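Local coordinates for prenylcyclase (Actinoplanes teichomyceticus, PDB 6IJ1), which probably acts on prenyl substrates, as a cyclase or transferase, at residues Tyr144-Ser149 / Val312-Leu317. Sequence-based numbering, arbitrary orientation.
Sequences YPVVPS and VGRACL
A type I beta turn running from Y144 to V147 meets R314, which lies in a short 3-10 segment, and the two loops touch at the outside of the chain, whose regular structure is mainly helix. The turn follows helix 134-141, and the 3-10 segment lies in the loop between strands 308-309 and 319-321. V147 N closes the turn by a hydrogen bond to Y144 O (3.1 Å). Within 312-317, C316 N donates to G313 O at 3.1 Å.

The backbones stay well apart, with the CA atoms of Y144 and R314 10.0 Å from each other. The R314 side chain covers about half of this gap, and the CA-CB bonds of Y144, V146 and V147 point toward its segment. Its chain bends at chi2 (-65°) and chi3, and this brings the guanidinium up to the turn. NH1 is the atom that touches. It lies 4.0 Å from Y144 CD1, in an oblique position relative to the ring. The ring and guanidinium planes are 40° apart, so the two groups are not stacked. V146 CG1 approaches the same NH1 at 4.1 Å. V147 CG2 comes in at the guanidinium edge, 4.4 Å from NH1.

V147 is the buried member of the group and also packs on P296 and W297. L317 rests on W153. Y144, V146 and R314 are exposed.

The contact is small, with 128 Å² buried over both sides, and it rests on van der Waals touches between a charged group and carbon atoms. Such touches impose little directionality, and the exposed guanidinium can probably remain hydrated while it lies against the turn.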
loop_
_atom_site.group_PDB
_atom_site.type_symbol
_atom_site.label_atom_id
_atom_site.label_comp_id
_atom_site.label_asym_id
_atom_site.label_seq_id
_atom_site.Cartn_x
_atom_site.Cartn_y
_atom_site.Cartn_z
ATOM N N TYR A 144 11.960 24.000 0.075
ATOM C CA TYR A 144 10.668 24.665 0.249
ATOM C C TYR A 144 10.666 25.377 1.597
ATOM O O TYR A 144 10.001 24.934 2.548
ATOM C CB TYR A 144 9.520 23.670 0.147
ATOM C CG TYR A 144 9.602 22.837 -1.093
ATOM C CD1 TYR A 144 9.133 23.324 -2.313
ATOM C CD2 TYR A 144 10.186 21.570 -1.061
ATOM C CE1 TYR A 144 9.216 22.551 -3.468
ATOM C CE2 TYR A 144 10.274 20.792 -2.203
ATOM C CZ TYR A 144 9.788 21.285 -3.405
ATOM O OH TYR A 144 9.880 20.499 -4.538
ATOM N N PRO A 145 11.407 26.482 1.721
ATOM C CA PRO A 145 11.580 27.096 3.038
ATOM C C PRO A 145 10.320 27.677 3.635
ATOM O O PRO A 145 10.329 27.924 4.842
ATOM C CB PRO A 145 12.607 28.213 2.784
ATOM C CG PRO A 145 12.445 28.533 1.357
ATOM C CD PRO A 145 12.169 27.198 0.681
ATOM N N VAL A 146 9.241 27.889 2.861
ATOM C CA VAL A 146 8.041 28.468 3.463
ATOM C C VAL A 146 7.384 27.443 4.392
ATOM O O VAL A 146 6.799 27.801 5.423
ATOM C CB VAL A 146 7.070 28.992 2.374
ATOM C CG1 VAL A 146 6.782 27.937 1.323
ATOM C CG2 VAL A 146 5.787 29.552 3.005
ATOM N N VAL A 147 7.552 26.154 4.108
ATOM C CA VAL A 147 7.004 25.128 4.986
ATOM C C VAL A 147 7.509 25.284 6.424
ATOM O O VAL A 147 8.727 25.246 6.687
ATOM C CB VAL A 147 7.320 23.729 4.422
ATOM C CG1 VAL A 147 6.846 22.625 5.415
ATOM C CG2 VAL A 147 6.607 23.569 3.075
ATOM N N PRO A 148 6.622 25.496 7.393
ATOM C CA PRO A 148 7.101 25.803 8.748
ATOM C C PRO A 148 7.658 24.607 9.479
ATOM O O PRO A 148 8.494 24.782 10.376
ATOM C CB PRO A 148 5.848 26.374 9.448
ATOM C CG PRO A 148 4.708 25.864 8.670
ATOM C CD PRO A 148 5.176 25.739 7.244
ATOM N N SER A 149 7.230 23.392 9.127
ATOM C CA SER A 149 7.700 22.223 9.852
ATOM C C SER A 149 7.367 20.977 9.018
ATOM O O SER A 149 6.360 20.989 8.294
ATOM C CB SER A 149 7.028 22.150 11.212
ATOM O OG SER A 149 7.130 20.855 11.750
ATOM N N VAL A 312 -1.639 19.130 -8.303
ATOM C CA VAL A 312 -0.339 18.715 -8.901
ATOM C C VAL A 312 0.683 19.827 -8.652
ATOM O O VAL A 312 0.270 20.947 -8.366
ATOM C CB VAL A 312 -0.470 18.430 -10.407
ATOM C CG1 VAL A 312 -1.442 17.300 -10.684
ATOM C CG2 VAL A 312 -0.875 19.675 -11.168
ATOM N N GLY A 313 1.968 19.499 -8.774
ATOM C CA GLY A 313 3.049 20.476 -8.548
ATOM C C GLY A 313 2.958 21.114 -7.174
ATOM O O GLY A 313 2.863 20.390 -6.190
ATOM N N ARG A 314 2.911 22.449 -7.129
ATOM C CA ARG A 314 2.822 23.223 -5.860
ATOM C C ARG A 314 1.556 22.841 -5.078
ATOM O O ARG A 314 1.625 22.719 -3.840
ATOM C CB ARG A 314 2.812 24.720 -6.182
ATOM C CG ARG A 314 3.779 25.556 -5.355
ATOM C CD ARG A 314 3.447 25.585 -3.873
ATOM N NE ARG A 314 4.579 25.209 -3.035
ATOM C CZ ARG A 314 4.597 25.294 -1.712
ATOM N NH1 ARG A 314 5.624 24.820 -1.028
ATOM N NH2 ARG A 314 3.579 25.842 -1.081
ATOM N N ALA A 315 0.450 22.581 -5.776
ATOM C CA ALA A 315 -0.829 22.235 -5.123
ATOM C C ALA A 315 -0.933 20.745 -4.757
ATOM O O ALA A 315 -2.004 20.350 -4.342
ATOM C CB ALA A 315 -1.968 22.664 -6.006
ATOM N N CYS A 316 0.133 19.954 -4.874
ATOM C CA CYS A 316 0.008 18.531 -4.469
ATOM C C CYS A 316 -0.107 18.430 -2.941
ATOM O O CYS A 316 -0.791 17.538 -2.463
ATOM C CB CYS A 316 1.124 17.666 -5.045
ATOM S SG CYS A 316 2.739 17.831 -4.244
ATOM N N LEU A 317 0.505 19.347 -2.201
ATOM C CA LEU A 317 0.399 19.279 -0.722
ATOM C C LEU A 317 -1.031 19.639 -0.308
ATOM O O LEU A 317 -1.541 20.637 -0.786
ATOM C CB LEU A 317 1.373 20.274 -0.085
ATOM C CG LEU A 317 2.861 20.002 -0.268
ATOM C CD1 LEU A 317 3.681 20.949 0.601
ATOM C CD2 LEU A 317 3.200 18.558 0.042
#